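Local coordinates for protein endo-N-acetyl-beta-D-glucosaminidase (Hypocrea jecorina, PDB 4AC1) that cleaves N-linked glycans between their two core N-acetylglucosamines as a family 18 glycoside hydrolase, and is responsible for deglycosylating the fungus's own cellulases, at residues A[6-11]-A[35-40]; A[138-143]-A[177-182]; A[195-200]-A[233-238]. All coordinates share one frame; numbering follows the deposited sequence.

Overall arrangement
The three contacts follow one another along a single family 18 (beta/alpha)8 barrel. Contact 1 pairs strand 4-9 with strand 35-42 inside the barrel wall, its centre about 7 Å from that of the chain. Contacts 2 and 3 sit farther out, among the surrounding helices and loops: contact 2 joins the middle of helix 132-146 to the end of helix 172-179 and the 3-10 turn after it, and contact 3 sets the loop before helix 201-208 against helix 232-246. Nearest atoms are about 11 Å apart between contacts 1 and 2, 10 Å between 1 and 3, and 20 Å between 2 and 3, which puts them in different sectors of the barrel.

Contact 1 of 3, residues A[6-11]-A[35-40]; sequences IVYFQT and HLIVCS
Ile37 lays its CD1 methyl over one face of the Tyr8 ring, 4.1 Å from the ring centroid and displaced toward the rim, a CH-pi contact between side chains that run side by side. The pair belongs to the first beta-alpha-beta unit of the (beta/alpha)8 barrel, and Ile6, Tyr8, His35 and Ile37 all point into the barrel, where Ile6 also meets Trp185 and Asn187. Because the Ile37 chain is extended (chi2 -178°), CD1 reaches Ile6 as well as the ring, and CD1 to Ile6 CG2 is tight at 3.5 Å. Cys39 adds its sulfur at the edge of the same ring, in its plane, with SG 3.9 Å from Tyr8 CD2. Methyl over a face and sulfur at the rim thus hem the phenol in on two sides, while its OH is hydrogen-bonded to Asp123 on strand 121-125.

On the face of Val7, Leu36, Phe9 and Val38, Leu36 CD1 comes within 3.9 Å of Phe9 CB. Backbone hydrogen bonds of a parallel pair join the strands, from Val7 N to His35 O, Ile37 N to Val7 O and Phe9 N to Ile37 O. The last rung, Cys39 N to Phe9 O, is longer at 3.2 Å, and its donor stands above the carbonyl plane. Here strand 4-9 ends, Gln10 being already loop, and the peptide between Cys39 and Ser40 is cis, a non-proline cis peptide of the kind known from family 18 barrels. The turned peptide is also held by Asn52, which bonds Cys39 O and Ser40 N. Beyond the last rung, Gln10 CG, anti to the backbone N, leads an extended chain to its amide, whose NE2 donates to Ser40 OG at 2.7 Å with the hydroxyl oxygen lying in the amide plane.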
loop_
_atom_site.group_PDB
_atom_site.type_symbol
_atom_site.label_atom_id
_atom_site.label_comp_id
_atom_site.label_asym_id
_atom_site.label_seq_id
_atom_site.Cartn_x
_atom_site.Cartn_y
_atom_site.Cartn_z
ATOM N N ILE A 6 -3.157 -7.482 2.539
ATOM C CA ILE A 6 -2.057 -6.777 1.907
ATOM C C ILE A 6 -0.991 -6.508 2.947
ATOM O O ILE A 6 -1.303 -6.047 4.039
ATOM C CB ILE A 6 -2.563 -5.430 1.372
ATOM C CG1 ILE A 6 -3.643 -5.651 0.302
ATOM C CG2 ILE A 6 -1.411 -4.560 0.840
ATOM C CD1 ILE A 6 -4.787 -4.674 0.374
ATOM N N VAL A 7 0.257 -6.813 2.628
ATOM C CA VAL A 7 1.382 -6.563 3.537
ATOM C C VAL A 7 2.411 -5.681 2.837
ATOM O O VAL A 7 2.875 -6.006 1.723
ATOM C CB VAL A 7 2.057 -7.876 3.974
ATOM C CG1 VAL A 7 3.402 -7.600 4.683
ATOM C CG2 VAL A 7 1.118 -8.685 4.858
ATOM N N TYR A 8 2.739 -4.554 3.468
ATOM C CA TYR A 8 3.844 -3.711 3.036
ATOM C C TYR A 8 5.167 -4.267 3.544
ATOM O O TYR A 8 5.287 -4.648 4.721
ATOM C CB TYR A 8 3.673 -2.294 3.565
ATOM C CG TYR A 8 2.626 -1.441 2.866
ATOM C CD1 TYR A 8 1.291 -1.426 3.280
ATOM C CD2 TYR A 8 2.983 -0.628 1.789
ATOM C CE1 TYR A 8 0.345 -0.635 2.624
ATOM C CE2 TYR A 8 2.049 0.174 1.139
ATOM C CZ TYR A 8 0.734 0.164 1.566
ATOM O OH TYR A 8 -0.206 0.958 0.942
ATOM N N PHE A 9 6.152 -4.301 2.645
ATOM C CA PHE A 9 7.460 -4.901 2.894
ATOM C C PHE A 9 8.509 -3.827 2.592
ATOM O O PHE A 9 8.949 -3.684 1.441
ATOM C CB PHE A 9 7.608 -6.124 1.972
ATOM C CG PHE A 9 8.837 -6.968 2.226
ATOM C CD1 PHE A 9 8.862 -7.915 3.247
ATOM C CD2 PHE A 9 9.952 -6.845 1.406
ATOM C CE1 PHE A 9 10.005 -8.700 3.463
ATOM C CE2 PHE A 9 11.090 -7.619 1.608
ATOM C CZ PHE A 9 11.116 -8.551 2.639
ATOM N N GLN A 10 8.837 -3.015 3.606
ATOM C CA GLN A 10 9.806 -1.913 3.464
ATOM C C GLN A 10 11.182 -2.289 3.998
ATOM O O GLN A 10 12.201 -2.061 3.338
ATOM C CB GLN A 10 9.338 -0.621 4.136
ATOM C CG GLN A 10 10.208 0.557 3.714
ATOM C CD GLN A 10 9.916 1.825 4.465
ATOM O OE1 GLN A 10 10.245 1.956 5.645
ATOM N NE2 GLN A 10 9.319 2.778 3.786
ATOM N N THR A 11 11.199 -2.851 5.205
ATOM C CA THR A 11 12.425 -3.332 5.836
ATOM C C THR A 11 12.730 -4.692 5.232
ATOM O O THR A 11 11.986 -5.664 5.444
ATOM C CB THR A 11 12.266 -3.425 7.356
ATOM O OG1 THR A 11 11.928 -2.134 7.861
ATOM C CG2 THR A 11 13.567 -3.882 8.028
ATOM N N HIS A 35 -1.763 -9.671 -1.635
ATOM C CA HIS A 35 -0.871 -8.668 -2.208
ATOM C C HIS A 35 0.328 -8.432 -1.318
ATOM O O HIS A 35 0.165 -8.288 -0.101
ATOM C CB HIS A 35 -1.620 -7.337 -2.382
ATOM C CG HIS A 35 -2.797 -7.439 -3.288
ATOM N ND1 HIS A 35 -4.018 -7.919 -2.863
ATOM C CD2 HIS A 35 -2.919 -7.199 -4.613
ATOM C CE1 HIS A 35 -4.850 -7.951 -3.890
ATOM N NE2 HIS A 35 -4.203 -7.526 -4.962
ATOM N N LEU A 36 1.511 -8.328 -1.922
ATOM C CA LEU A 36 2.735 -7.974 -1.221
ATOM C C LEU A 36 3.227 -6.692 -1.888
ATOM O O LEU A 36 3.442 -6.689 -3.118
ATOM C CB LEU A 36 3.774 -9.099 -1.342
ATOM C CG LEU A 36 5.088 -9.043 -0.535
ATOM C CD1 LEU A 36 6.074 -7.992 -1.044
ATOM C CD2 LEU A 36 4.863 -8.903 0.982
ATOM N N ILE A 37 3.394 -5.620 -1.108
ATOM C CA ILE A 37 3.800 -4.322 -1.645
ATOM C C ILE A 37 5.252 -4.025 -1.249
ATOM O O ILE A 37 5.549 -3.739 -0.081
ATOM C CB ILE A 37 2.837 -3.171 -1.216
ATOM C CG1 ILE A 37 1.388 -3.514 -1.603
ATOM C CG2 ILE A 37 3.274 -1.852 -1.872
ATOM C CD1 ILE A 37 0.360 -2.442 -1.267
ATOM N N VAL A 38 6.147 -4.139 -2.232
ATOM C CA VAL A 38 7.573 -3.840 -2.060
ATOM C C VAL A 38 7.729 -2.321 -2.054
ATOM O O VAL A 38 7.232 -1.636 -2.949
ATOM C CB VAL A 38 8.416 -4.470 -3.189
ATOM C CG1 VAL A 38 9.897 -4.066 -3.080
ATOM C CG2 VAL A 38 8.273 -5.993 -3.144
ATOM N N CYS A 39 8.424 -1.800 -1.050
ATOM C CA CYS A 39 8.483 -0.358 -0.836
ATOM C C CYS A 39 9.728 0.018 -0.021
ATOM O O CYS A 39 10.379 -0.868 0.521
ATOM C CB CYS A 39 7.206 0.121 -0.126
ATOM S SG CYS A 39 6.891 -0.603 1.510
ATOM N N SER A 40 10.080 1.303 0.077
ATOM C CA SER A 40 9.465 2.407 -0.654
ATOM C C SER A 40 10.356 2.843 -1.802
ATOM O O SER A 40 11.538 3.150 -1.616
ATOM C CB SER A 40 9.222 3.602 0.264
ATOM O OG SER A 40 8.330 3.264 1.313
#

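Contact 2 of 3, residues A[138-143]-A[177-182]; sequences LIARLR and QTQGND. With ZN (zinc ion), chain K.
Asp182 O is gripped by two N-H groups of one guanidinium. Arg143 NH2 donates to Asp182 O at 2.7 Å with a fairly straight N-H...O angle of 163°, and NE adds a weak, bent bond to the same oxygen at 3.3 Å. The carbonyl oxygen sits at the edge of the guanidinium, in its plane, whereas NH2 stands above the plane of the carbonyl. A chain bent at chi2 and chi3 turns CD and then NE back toward Asp182, in one of two conformers of this arginine. In the conformer described, Asp184 forms a salt bridge to NH2, and the carbonyls of Phe150 and Gly147 accept from NH1.

A mid-portion of helix 132-146 here meets the C-terminal end of helix 172-179, two outer helices of the (beta/alpha)8 barrel. Helix 132-146 packs inward on strand 151-154, and helix 172-179 runs out into a short 3-10 turn, 180-182, just before strand 185-189. Between them Ile139 supplies the apolar part, its CG2 methyl lying 3.8 Å from Asp182 CB and close to Gln179 CG as well.

The carboxylate of Asp182 is turned to the zinc, not to the arginine. Its OD2 binds the metal at 1.9 Å and OD1 more loosely at 2.6 Å, and four waters also bind the zinc. One of those waters also donates to Thr178 O and, at 2.6 Å, to Asn181 OD1, linking the helix end to the metal. Arg143 meets the acid only through its aliphatic part, CG lying 3.7 Å from OD1. Its guanidinium plane is tilted by 59° from the carboxylate, and the nearby positive charge would probably help to keep the acid anionic beside the zinc.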
loop_
_atom_site.group_PDB
_atom_site.type_symbol
_atom_site.label_atom_id
_atom_site.label_comp_id
_atom_site.label_asym_id
_atom_site.label_seq_id
_atom_site.Cartn_x
_atom_site.Cartn_y
_atom_site.Cartn_z
ATOM N N LEU A 138 -0.809 11.427 -13.270
ATOM C CA LEU A 138 -0.004 10.253 -12.980
ATOM C C LEU A 138 -0.813 8.966 -13.083
ATOM O O LEU A 138 -0.373 7.991 -13.683
ATOM C CB LEU A 138 0.621 10.388 -11.595
ATOM C CG LEU A 138 1.527 9.261 -11.098
ATOM C CD1 LEU A 138 2.669 8.950 -12.084
ATOM C CD2 LEU A 138 2.061 9.624 -9.719
ATOM N N ILE A 139 -1.996 8.970 -12.475
ATOM C CA ILE A 139 -2.875 7.807 -12.493
ATOM C C ILE A 139 -3.366 7.520 -13.907
ATOM O O ILE A 139 -3.328 6.380 -14.353
ATOM C CB ILE A 139 -4.061 8.013 -11.536
ATOM C CG1 ILE A 139 -3.532 8.064 -10.103
ATOM C CG2 ILE A 139 -5.147 6.923 -11.720
ATOM C CD1 ILE A 139 -4.534 8.421 -9.086
ATOM N N ALA A 140 -3.836 8.554 -14.612
ATOM C CA ALA A 140 -4.315 8.358 -15.975
ATOM C C ALA A 140 -3.236 7.828 -16.921
ATOM O O ALA A 140 -3.503 6.976 -17.769
ATOM C CB ALA A 140 -4.934 9.653 -16.528
ATOM N N ARG A 141 -2.020 8.339 -16.764
ATOM C CA ARG A 141 -0.891 7.926 -17.582
ATOM C C ARG A 141 -0.477 6.484 -17.279
ATOM O O ARG A 141 -0.231 5.705 -18.209
ATOM C CB ARG A 141 0.298 8.881 -17.418
ATOM C CG ARG A 141 1.540 8.489 -18.201
ATOM C CD ARG A 141 1.335 8.453 -19.707
ATOM N NE ARG A 141 2.610 8.156 -20.353
ATOM C CZ ARG A 141 3.553 9.065 -20.584
ATOM N NH1 ARG A 141 3.346 10.335 -20.254
ATOM N NH2 ARG A 141 4.700 8.706 -21.148
ATOM N N LEU A 142 -0.421 6.130 -15.990
ATOM C CA LEU A 142 -0.147 4.735 -15.604
ATOM C C LEU A 142 -1.185 3.796 -16.196
ATOM O O LEU A 142 -0.844 2.747 -16.749
ATOM C CB LEU A 142 -0.112 4.595 -14.082
ATOM C CG LEU A 142 1.176 5.040 -13.385
ATOM C CD1 LEU A 142 0.938 5.135 -11.887
ATOM C CD2 LEU A 142 2.334 4.083 -13.688
ATOM N N ARG A 143 -2.460 4.178 -16.086
ATOM C CA ARG A 143 -3.565 3.386 -16.619
ATOM C C ARG A 143 -3.439 3.243 -18.143
ATOM O O ARG A 143 -3.671 2.168 -18.708
ATOM C CB ARG A 143 -4.896 4.038 -16.213
ATOM C CG ARG A 143 -6.149 3.200 -16.410
ATOM C CD ARG A 143 -5.989 1.784 -15.873
ATOM N NE ARG A 143 -6.101 1.677 -14.413
ATOM C CZ ARG A 143 -5.717 0.593 -13.748
ATOM N NH1 ARG A 143 -5.198 -0.424 -14.419
ATOM N NH2 ARG A 143 -5.839 0.525 -12.432
ATOM N N GLN A 177 -13.847 10.966 -8.202
ATOM C CA GLN A 177 -14.775 11.323 -9.279
ATOM C C GLN A 177 -14.164 11.198 -10.682
ATOM O O GLN A 177 -14.785 10.642 -11.587
ATOM C CB GLN A 177 -15.341 12.721 -9.074
ATOM C CG GLN A 177 -16.226 12.826 -7.833
ATOM C CD GLN A 177 -16.993 14.124 -7.746
ATOM O OE1 GLN A 177 -17.234 14.780 -8.757
ATOM N NE2 GLN A 177 -17.394 14.498 -6.532
ATOM N N THR A 178 -12.944 11.702 -10.864
ATOM C CA THR A 178 -12.335 11.794 -12.206
ATOM C C THR A 178 -11.541 10.539 -12.601
ATOM O O THR A 178 -11.541 10.149 -13.775
ATOM C CB THR A 178 -11.443 13.048 -12.338
ATOM O OG1 THR A 178 -10.457 13.022 -11.308
ATOM C CG2 THR A 178 -12.252 14.325 -12.199
ATOM N N GLN A 179 -10.896 9.897 -11.622
ATOM C CA GLN A 179 -10.017 8.742 -11.864
ATOM C C GLN A 179 -10.416 7.497 -11.083
ATOM O O GLN A 179 -9.689 6.502 -11.119
ATOM C CB GLN A 179 -8.543 9.079 -11.568
ATOM C CG GLN A 179 -7.802 9.640 -12.765
ATOM C CD GLN A 179 -8.172 11.082 -13.042
ATOM O OE1 GLN A 179 -8.276 11.887 -12.116
ATOM N NE2 GLN A 179 -8.346 11.425 -14.308
ATOM N N GLY A 180 -11.570 7.518 -10.413
ATOM C CA GLY A 180 -11.979 6.389 -9.568
ATOM C C GLY A 180 -12.049 5.053 -10.276
ATOM O O GLY A 180 -11.729 4.019 -9.697
ATOM N N ASN A 181 -12.481 5.068 -11.531
ATOM C CA ASN A 181 -12.531 3.842 -12.330
ATOM C C ASN A 181 -11.142 3.301 -12.677
ATOM O O ASN A 181 -11.023 2.163 -13.122
ATOM C CB ASN A 181 -13.339 4.071 -13.612
ATOM C CG ASN A 181 -12.694 5.089 -14.532
ATOM O OD1 ASN A 181 -12.219 6.137 -14.081
ATOM N ND2 ASN A 181 -12.684 4.796 -15.830
ATOM N N ASP A 182 -10.109 4.122 -12.490
ATOM C CA ASP A 182 -8.719 3.731 -12.741
ATOM C C ASP A 182 -8.014 3.301 -11.459
ATOM O O ASP A 182 -6.858 2.883 -11.489
ATOM C CB ASP A 182 -7.926 4.900 -13.320
ATOM C CG ASP A 182 -8.495 5.437 -14.612
ATOM O OD1 ASP A 182 -9.272 4.746 -15.306
ATOM O OD2 ASP A 182 -8.146 6.587 -14.943
HETATM ZN ZN ZN K . -9.274 7.035 -16.453
HETATM O O HOH W 1 -10.904 7.939 -15.361
HETATM O O HOH W 2 -9.265 8.376 -17.904
HETATM O O HOH W 3 -8.128 9.025 -15.880
HETATM O O HOH W 4 -8.069 5.793 -17.958
#

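Contact 3 of 3, residues A[195-200]-A[233-238]; sequences GSMADT and SSLNNT. With NAG (2-acetamido-2-deoxy-beta-D-glucopyranose), chain B.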
loop_
_atom_site.group_PDB
_atom_site.type_symbol
_atom_site.label_atom_id
_atom_site.label_comp_id
_atom_site.label_asym_id
_atom_site.label_seq_id
_atom_site.Cartn_x
_atom_site.Cartn_y
_atom_site.Cartn_z
ATOM N N GLY A 195 -7.369 8.146 11.922
ATOM C CA GLY A 195 -8.543 7.272 11.957
ATOM C C GLY A 195 -8.351 6.095 12.876
ATOM O O GLY A 195 -7.239 5.813 13.305
ATOM N N SER A 196 -9.439 5.391 13.150
ATOM C CA SER A 196 -9.392 4.254 14.060
ATOM C C SER A 196 -10.292 3.119 13.612
ATOM O O SER A 196 -11.442 3.344 13.219
ATOM C CB SER A 196 -9.774 4.679 15.476
ATOM O OG SER A 196 -9.821 3.547 16.324
ATOM N N MET A 197 -9.752 1.908 13.678
ATOM C CA MET A 197 -10.535 0.690 13.470
ATOM C C MET A 197 -11.051 0.082 14.781
ATOM O O MET A 197 -11.511 -1.056 14.778
ATOM C CB MET A 197 -9.748 -0.349 12.649
ATOM C CG MET A 197 -9.625 -0.006 11.163
ATOM S SD MET A 197 -11.206 0.086 10.287
ATOM C CE MET A 197 -11.685 -1.631 10.268
ATOM N N ALA A 198 -10.997 0.841 15.883
ATOM C CA ALA A 198 -11.499 0.344 17.181
ATOM C C ALA A 198 -13.034 0.288 17.248
ATOM O O ALA A 198 -13.591 -0.411 18.095
ATOM C CB ALA A 198 -10.930 1.155 18.348
ATOM N N ASP A 199 -13.705 1.041 16.378
ATOM C CA ASP A 199 -15.141 0.863 16.116
ATOM C C ASP A 199 -15.419 1.155 14.644
ATOM O O ASP A 199 -14.509 1.541 13.894
ATOM C CB ASP A 199 -16.026 1.705 17.067
ATOM C CG ASP A 199 -15.807 3.204 16.929
ATOM O OD1 ASP A 199 -15.613 3.724 15.806
ATOM O OD2 ASP A 199 -15.878 3.886 17.979
ATOM N N THR A 200 -16.662 0.972 14.225
ATOM C CA THR A 200 -17.018 1.116 12.820
ATOM C C THR A 200 -17.196 2.551 12.335
ATOM O O THR A 200 -17.399 2.773 11.143
ATOM C CB THR A 200 -18.345 0.410 12.530
ATOM O OG1 THR A 200 -19.373 0.984 13.347
ATOM C CG2 THR A 200 -18.243 -1.071 12.803
ATOM N N SER A 233 -7.705 -8.306 18.207
ATOM C CA SER A 233 -9.027 -8.624 18.739
ATOM C C SER A 233 -10.002 -7.455 18.543
ATOM O O SER A 233 -11.184 -7.670 18.275
ATOM C CB SER A 233 -8.938 -9.002 20.220
ATOM O OG SER A 233 -8.442 -7.916 20.979
ATOM N N SER A 234 -9.505 -6.225 18.692
ATOM C CA SER A 234 -10.306 -5.019 18.479
ATOM C C SER A 234 -10.645 -4.880 16.999
ATOM O O SER A 234 -11.784 -4.596 16.632
ATOM C CB SER A 234 -9.541 -3.787 18.973
ATOM O OG SER A 234 -10.260 -2.585 18.754
ATOM N N LEU A 235 -9.629 -5.073 16.158
ATOM C CA LEU A 235 -9.799 -5.074 14.708
ATOM C C LEU A 235 -10.883 -6.077 14.311
ATOM O O LEU A 235 -11.777 -5.754 13.519
ATOM C CB LEU A 235 -8.465 -5.391 14.016
ATOM C CG LEU A 235 -8.518 -5.507 12.489
ATOM C CD1 LEU A 235 -8.851 -4.162 11.858
ATOM C CD2 LEU A 235 -7.207 -6.053 11.940
ATOM N N ASN A 236 -10.807 -7.282 14.877
ATOM C CA ASN A 236 -11.765 -8.329 14.570
ATOM C C ASN A 236 -13.204 -7.918 14.898
ATOM O O ASN A 236 -14.108 -8.084 14.076
ATOM C CB ASN A 236 -11.407 -9.617 15.302
ATOM C CG ASN A 236 -12.410 -10.705 15.051
ATOM O OD1 ASN A 236 -12.642 -11.094 13.905
ATOM N ND2 ASN A 236 -13.032 -11.196 16.132
ATOM N N ASN A 237 -13.410 -7.365 16.091
ATOM C CA ASN A 237 -14.744 -6.970 16.512
ATOM C C ASN A 237 -15.356 -5.973 15.521
ATOM O O ASN A 237 -16.505 -6.082 15.120
ATOM C CB ASN A 237 -14.671 -6.419 17.944
ATOM C CG ASN A 237 -16.034 -6.133 18.530
ATOM O OD1 ASN A 237 -16.572 -5.034 18.371
ATOM N ND2 ASN A 237 -16.595 -7.116 19.229
ATOM N N THR A 238 -14.548 -5.007 15.108
ATOM C CA THR A 238 -14.999 -4.015 14.151
ATOM C C THR A 238 -15.287 -4.621 12.779
ATOM O O THR A 238 -16.303 -4.308 12.169
ATOM C CB THR A 238 -13.963 -2.885 14.026
ATOM O OG1 THR A 238 -13.849 -2.238 15.302
ATOM C CG2 THR A 238 -14.376 -1.853 12.994
HETATM C C1 NAG B . -14.041 -12.226 16.112
HETATM C C2 NAG B . -13.398 -13.506 16.650
HETATM C C3 NAG B . -14.427 -14.584 17.007
HETATM C C4 NAG B . -15.661 -14.032 17.715
HETATM C C5 NAG B . -16.179 -12.745 17.069
HETATM C C6 NAG B . -17.279 -12.090 17.901
HETATM C C7 NAG B . -11.132 -13.930 15.876
HETATM C C8 NAG B . -10.263 -14.497 14.797
HETATM N N2 NAG B . -12.443 -14.022 15.684
HETATM O O3 NAG B . -13.837 -15.536 17.866
HETATM O O4 NAG B . -16.664 -15.025 17.690
HETATM O O5 NAG B . -15.120 -11.818 16.935
HETATM O O6 NAG B . -16.813 -11.735 19.190
HETATM O O7 NAG B . -10.627 -13.416 16.872
HETATM O O HOH W 5 -12.959 -2.949 18.684
#
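Thr238 points at the 195-200 loop with its two branches set to different tasks. Its hydroxyl, anti to the carbonyl carbon (chi1 -63°), donates to Met197 O at 2.7 Å from above the carbonyl plane, while CG2 packs among the Met197 and Asp199 carbonyl oxygens and the methyls of Met197 and Thr200. Met197 comes to meet it with a folded side chain: the turn at chi3 (-70°) swings CE back to 3.8 Å from Thr238 CG2, and CE also lies near Leu235 CD1. Leu235 itself starts out away from the loop, but its CD1 methyl returns to Met197 CB at 4.0 Å, the two side chains crossing at a slant. Thr200 and Thr238 also slide past each other in opposite directions, methyl to methyl, with CG2 to CG2 at 3.9 Å.

Nearer the start of the helix, Ser234 OG, in one of two conformers, touches Ala198 CA at 3.5 Å. A water joins the same spot, 2.7 Å from Ala198 O and also close to Ser234 OG and O. The loop is shaped by an ST turn, Ser196 OG accepting from Ala198 N; the Asp199 side chain caps a backbone N just past the segment, ahead of helix 201-208, and its OD1 is hydrogen-bonded to Ser201 OG. In the barrel this brings the segment after strand 185-189 against helix 232-246, whose Asn236 points away from the loop and carries its N-linked sugar clear of the packing.

An alanine at Thr238 would probably leave Met197 O without its hydroxyl partner and open a gap beside Met197 CE and Thr200 CG2. A single direct hydrogen bond, a bridging water and a few methyls therefore join loop to helix: one threonine supplies both the polar tie and much of the apolar filling.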